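Long-range contact in spore cortex-lytic enzyme (Bacillus cereus ATCC 14579, PDB 6TCI), which probably acts as an N-acetylmuramyl-L-alanine amidase needed to hydrolyse the spore cortex during germination, and is represented here by its N-terminal peptidoglycan-binding domain: residues A1-R9 with D15-L23. Numbering follows the deposited sequence.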
ATOM      1  N   ALA A   1       1.535  12.329  -1.840  1.00 39.02           N
ATOM      2  CA  ALA A   1       2.525  12.546  -0.790  1.00 36.24           C
ATOM      3  C   ALA A   1       3.573  11.428  -0.719  1.00 32.91           C
ATOM      4  O   ALA A   1       4.462  11.465   0.130  1.00 34.54           O
ATOM      5  CB  ALA A   1       1.838  12.725   0.556  1.00 35.27           C
ATOM      6  N   PHE A   2       3.466  10.438  -1.602  1.00 27.73           N
ATOM      7  CA  PHE A   2       4.460   9.373  -1.654  1.00 24.44           C
ATOM      8  C   PHE A   2       5.775   9.891  -2.235  1.00 25.41           C
ATOM      9  O   PHE A   2       5.797  10.785  -3.083  1.00 27.75           O
ATOM     10  CB  PHE A   2       3.967   8.235  -2.550  1.00 20.96           C
ATOM     11  CG  PHE A   2       2.899   7.371  -1.925  1.00 18.60           C
ATOM     12  CD1 PHE A   2       3.125   6.714  -0.726  1.00 18.39           C
ATOM     13  CD2 PHE A   2       1.679   7.193  -2.565  1.00 18.23           C
ATOM     14  CE1 PHE A   2       2.145   5.907  -0.163  1.00 17.92           C
ATOM     15  CE2 PHE A   2       0.692   6.389  -2.013  1.00 16.74           C
ATOM     16  CZ  PHE A   2       0.924   5.745  -0.805  1.00 16.21           C
ATOM     17  N   SER A   3       6.880   9.311  -1.775  1.00 24.05           N
ATOM     18  CA  SER A   3       8.170   9.527  -2.411  1.00 24.50           C
ATOM     19  C   SER A   3       8.232   8.723  -3.709  1.00 24.44           C
ATOM     20  O   SER A   3       7.310   7.975  -4.050  1.00 24.31           O
ATOM     21  CB  SER A   3       9.298   9.107  -1.472  1.00 25.99           C
ATOM     22  OG  SER A   3       9.438   7.694  -1.472  1.00 27.19           O
ATOM     23  N   ASN A   4       9.340   8.858  -4.434  1.00 27.50           N
ATOM     24  CA  ASN A   4       9.556   8.120  -5.673  1.00 30.39           C
ATOM     25  C   ASN A   4      10.200   6.751  -5.454  1.00 30.91           C
ATOM     26  O   ASN A   4      10.610   6.109  -6.429  1.00 32.07           O
ATOM     27  CB  ASN A   4      10.356   8.968  -6.677  1.00 34.40           C
ATOM     28  CG  ASN A   4      11.809   9.161  -6.268  1.00 39.26           C
ATOM     29  OD1 ASN A   4      12.231   8.743  -5.189  1.00 41.36           O
ATOM     30  ND2 ASN A   4      12.581   9.802  -7.137  1.00 42.13           N
ATOM     31  N   GLN A   5      10.298   6.293  -4.209  1.00 27.16           N
ATOM     32  CA  GLN A   5      10.911   5.011  -3.892  1.00 26.21           C
ATOM     33  C   GLN A   5       9.845   3.928  -3.832  1.00 22.28           C
ATOM     34  O   GLN A   5       8.731   4.162  -3.355  1.00 23.77           O
ATOM     35  CB  GLN A   5      11.639   5.076  -2.549  1.00 30.94           C
ATOM     36  CG  GLN A   5      12.649   6.200  -2.462  1.00 36.31           C
ATOM     37  CD  GLN A   5      13.801   6.003  -3.423  1.00 41.12           C
ATOM     38  OE1 GLN A   5      14.743   5.266  -3.134  1.00 43.56           O
ATOM     39  NE2 GLN A   5      13.729   6.657  -4.581  1.00 42.50           N
ATOM     40  N   VAL A   6      10.192   2.740  -4.329  1.00 17.35           N
ATOM     41  CA  VAL A   6       9.279   1.606  -4.260  1.00 14.18           C
ATOM     42  C   VAL A   6       9.079   1.216  -2.804  1.00 15.24           C
ATOM     43  O   VAL A   6      10.045   1.096  -2.040  1.00 19.09           O
ATOM     44  CB  VAL A   6       9.848   0.428  -5.070  1.00 14.49           C
ATOM     45  CG1 VAL A   6       9.036  -0.839  -4.834  1.00 15.00           C
ATOM     46  CG2 VAL A   6       9.884   0.761  -6.561  1.00 16.55           C
ATOM     47  N   ILE A   7       7.820   1.012  -2.406  1.00 13.55           N
ATOM     48  CA  ILE A   7       7.484   0.606  -1.044  1.00 12.91           C
ATOM     49  C   ILE A   7       7.323  -0.904  -1.033  1.00 12.83           C
ATOM     50  O   ILE A   7       6.493  -1.450  -1.773  1.00 12.88           O
ATOM     51  CB  ILE A   7       6.199   1.283  -0.546  1.00 13.63           C
ATOM     52  CG1 ILE A   7       6.112   2.741  -1.001  1.00 15.12           C
ATOM     53  CG2 ILE A   7       6.105   1.184   0.973  1.00 15.27           C
ATOM     54  CD1 ILE A   7       4.793   3.394  -0.604  1.00 17.56           C
ATOM     55  N   GLN A   8       8.097  -1.586  -0.192  1.00 13.67           N
ATOM     56  CA  GLN A   8       8.045  -3.040  -0.170  1.00 14.23           C
ATOM     57  C   GLN A   8       8.314  -3.542   1.238  1.00 12.01           C
ATOM     58  O   GLN A   8       8.682  -2.782   2.135  1.00 14.03           O
ATOM     59  CB  GLN A   8       9.039  -3.649  -1.155  1.00 18.64           C
ATOM     60  CG  GLN A   8      10.465  -3.401  -0.771  1.00 24.28           C
ATOM     61  CD  GLN A   8      11.412  -4.250  -1.582  1.00 29.61           C
ATOM     62  OE1 GLN A   8      12.242  -3.733  -2.323  1.00 33.59           O
ATOM     63  NE2 GLN A   8      11.284  -5.566  -1.452  1.00 32.01           N
ATOM     64  N   ARG A   9       8.152  -4.850   1.396  1.00 13.64           N
ATOM     65  CA  ARG A   9       8.385  -5.526   2.661  1.00 14.66           C
ATOM     66  C   ARG A   9       9.719  -5.118   3.273  1.00 15.29           C
ATOM     67  O   ARG A   9      10.746  -5.056   2.587  1.00 17.16           O
ATOM     68  CB  ARG A   9       8.358  -7.023   2.384  1.00 17.73           C
ATOM     69  CG  ARG A   9       8.940  -7.882   3.442  1.00 21.97           C
ATOM     70  CD  ARG A   9       9.080  -9.269   2.897  1.00 24.77           C
ATOM     71  NE  ARG A   9       9.290 -10.209   3.967  1.00 28.18           N
ATOM     72  CZ  ARG A   9       9.213 -11.518   3.787  1.00 28.77           C
ATOM     73  NH1 ARG A   9       8.941 -11.984   2.576  1.00 29.63           N
ATOM     74  NH2 ARG A   9       9.412 -12.341   4.801  1.00 33.95           N
ATOM     75  N   ASP A  15       6.333   6.728   4.044  1.00 17.90           N
ATOM     76  CA  ASP A  15       5.653   6.113   2.904  1.00 16.33           C
ATOM     77  C   ASP A  15       4.795   4.943   3.353  1.00 14.20           C
ATOM     78  O   ASP A  15       3.702   4.727   2.821  1.00 14.29           O
ATOM     79  CB  ASP A  15       6.662   5.602   1.873  1.00 18.71           C
ATOM     80  CG  ASP A  15       7.094   6.660   0.876  1.00 23.84           C
ATOM     81  OD1 ASP A  15       6.485   7.749   0.819  1.00 26.08           O
ATOM     82  OD2 ASP A  15       8.061   6.385   0.130  1.00 27.56           O
ATOM     83  N   VAL A  16       5.285   4.162   4.321  1.00 14.07           N
ATOM     84  CA  VAL A  16       4.528   3.007   4.797  1.00 13.08           C
ATOM     85  C   VAL A  16       3.298   3.446   5.585  1.00 14.16           C
ATOM     86  O   VAL A  16       2.226   2.836   5.471  1.00 14.42           O
ATOM     87  CB  VAL A  16       5.432   2.065   5.607  1.00 13.47           C
ATOM     88  CG1 VAL A  16       4.640   0.861   6.101  1.00 14.67           C
ATOM     89  CG2 VAL A  16       6.616   1.620   4.771  1.00 14.61           C
ATOM     90  N   ILE A  17       3.438   4.481   6.421  1.00 14.83           N
ATOM     91  CA  ILE A  17       2.280   5.031   7.128  1.00 15.99           C
ATOM     92  C   ILE A  17       1.193   5.447   6.143  1.00 16.27           C
ATOM     93  O   ILE A  17       0.017   5.110   6.315  1.00 16.70           O
ATOM     94  CB  ILE A  17       2.694   6.203   8.036  1.00 18.20           C
ATOM     95  CG1 ILE A  17       3.634   5.727   9.138  1.00 19.74           C
ATOM     96  CG2 ILE A  17       1.463   6.842   8.662  1.00 19.47           C
ATOM     97  CD1 ILE A  17       4.332   6.845   9.863  1.00 22.23           C
ATOM     98  N   GLU A  18       1.567   6.198   5.100  1.00 13.83           N
ATOM     99  CA  GLU A  18       0.558   6.620   4.131  1.00 13.91           C
ATOM    100  C   GLU A  18      -0.020   5.432   3.374  1.00 13.74           C
ATOM    101  O   GLU A  18      -1.233   5.380   3.127  1.00 13.14           O
ATOM    102  CB  GLU A  18       1.120   7.657   3.161  1.00 16.06           C
ATOM    103  CG  GLU A  18       0.118   8.052   2.091  1.00 19.02           C
ATOM    104  CD  GLU A  18       0.539   9.258   1.285  1.00 22.45           C
ATOM    105  OE1 GLU A  18       1.478   9.967   1.708  1.00 25.26           O
ATOM    106  OE2 GLU A  18      -0.071   9.483   0.215  1.00 22.54           O
ATOM    107  N   LEU A  19       0.826   4.464   3.006  1.00 13.27           N
ATOM    108  CA  LEU A  19       0.347   3.275   2.307  1.00 11.93           C
ATOM    109  C   LEU A  19      -0.664   2.509   3.156  1.00 12.95           C
ATOM    110  O   LEU A  19      -1.752   2.150   2.682  1.00 13.05           O
ATOM    111  CB  LEU A  19       1.529   2.374   1.948  1.00 11.63           C
ATOM    112  CG  LEU A  19       1.152   1.030   1.310  1.00 13.06           C
ATOM    113  CD1 LEU A  19       0.658   1.254  -0.089  1.00 14.88           C
ATOM    114  CD2 LEU A  19       2.349   0.089   1.293  1.00 14.75           C
ATOM    115  N   GLN A  20      -0.312   2.242   4.417  1.00 13.05           N
ATOM    116  CA  GLN A  20      -1.222   1.522   5.301  1.00 12.85           C
ATOM    117  C   GLN A  20      -2.509   2.301   5.516  1.00 14.09           C
ATOM    118  O   GLN A  20      -3.594   1.716   5.548  1.00 15.03           O
ATOM    119  CB  GLN A  20      -0.550   1.243   6.646  1.00 13.47           C
ATOM    120  CG  GLN A  20       0.564   0.211   6.569  1.00 13.98           C
ATOM    121  CD  GLN A  20       1.322   0.097   7.874  1.00 15.90           C
ATOM    122  OE1 GLN A  20       1.331   1.032   8.682  1.00 16.82           O
ATOM    123  NE2 GLN A  20       1.975  -1.045   8.088  1.00 16.06           N
ATOM    124  N   SER A  21      -2.405   3.624   5.655  1.00 13.74           N
ATOM    125  CA  SER A  21      -3.591   4.440   5.900  1.00 14.42           C
ATOM    126  C   SER A  21      -4.518   4.459   4.690  1.00 14.07           C
ATOM    127  O   SER A  21      -5.750   4.372   4.839  1.00 15.01           O
ATOM    128  CB  SER A  21      -3.173   5.866   6.266  1.00 14.60           C
ATOM    129  OG  SER A  21      -2.393   5.881   7.459  1.00 17.78           O
ATOM    130  N   ARG A  22      -3.957   4.611   3.486  1.00 13.46           N
ATOM    131  CA  ARG A  22      -4.805   4.580   2.296  1.00 13.48           C
ATOM    132  C   ARG A  22      -5.445   3.209   2.115  1.00 14.04           C
ATOM    133  O   ARG A  22      -6.632   3.110   1.779  1.00 15.05           O
ATOM    134  CB  ARG A  22      -4.005   4.973   1.056  1.00 13.70           C
ATOM    135  CG  ARG A  22      -3.685   6.459   0.992  1.00 13.41           C
ATOM    136  CD  ARG A  22      -3.002   6.829  -0.317  1.00 13.86           C
ATOM    137  NE  ARG A  22      -2.553   8.222  -0.363  1.00 14.16           N
ATOM    138  CZ  ARG A  22      -3.302   9.245  -0.766  1.00 14.01           C
ATOM    139  NH1 ARG A  22      -4.563   9.055  -1.157  1.00 15.04           N
ATOM    140  NH2 ARG A  22      -2.786  10.467  -0.788  1.00 16.89           N
ATOM    141  N   LEU A  23      -4.678   2.137   2.343  1.00 13.68           N
ATOM    142  CA  LEU A  23      -5.248   0.797   2.235  1.00 13.73           C
ATOM    143  C   LEU A  23      -6.332   0.578   3.283  1.00 15.29           C
ATOM    144  O   LEU A  23      -7.309  -0.129   3.028  1.00 17.79           O
ATOM    145  CB  LEU A  23      -4.155  -0.265   2.357  1.00 12.85           C
ATOM    146  CG  LEU A  23      -3.178  -0.396   1.188  1.00 11.75           C
ATOM    147  CD1 LEU A  23      -2.027  -1.308   1.560  1.00 12.42           C
ATOM    148  CD2 LEU A  23      -3.883  -0.936  -0.038  1.00 13.15           C
TER
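The Phe2 ring takes the Glu18 carboxylate on one face: OE2 of Glu18 stands 3.8 Å above the ring plane, over its centre, and the two planes are 21° apart, hence stacked. At the ring's edge, in plane, CE1 of Phe2 lies 3.6 Å from Asp15 O, a carbonyl already bonded to Leu19 N within the helix. Glu18 CG, anti to its own backbone N (chi1 177°), starts an extended chain that crosses Phe2 at a slant and sets the carboxylate over the ring. There OE2 of Glu18 receives NE of Arg22 at 2.8 Å through its anti lone pair, while NH2 binds the same oxygen from above the carboxylate plane; NH1 of Arg22 turns to Thr72. A long salt bridge from Ala1 N to Glu18 OE2, 3.9 Å, extends the network.

Asp15 holds the loop with both oxygens. Ser3 N meets OD1 of Asp15 on the syn side at 3.1 Å, nearly straight (169°), and Ser3 OG gives a very short 2.5 Å bond to Asp15 OD2. The same hydroxyl accepts from Gln5 N, closing an ST turn. Farther along, Ile7 CG2 sits 3.9 Å from Val16 CG2 and also touches Leu19, while Lys65 of helix 62-71 packs on Phe2 and Ile7. Gripped twice at Asp15, packed through Phe2 and Ile7, and joined to Glu18 by a long ion pair, the N-terminal segment lies against helix 14-25 of the peptidoglycan-binding domain, where the neighbouring cations probably favour an ionised Glu18.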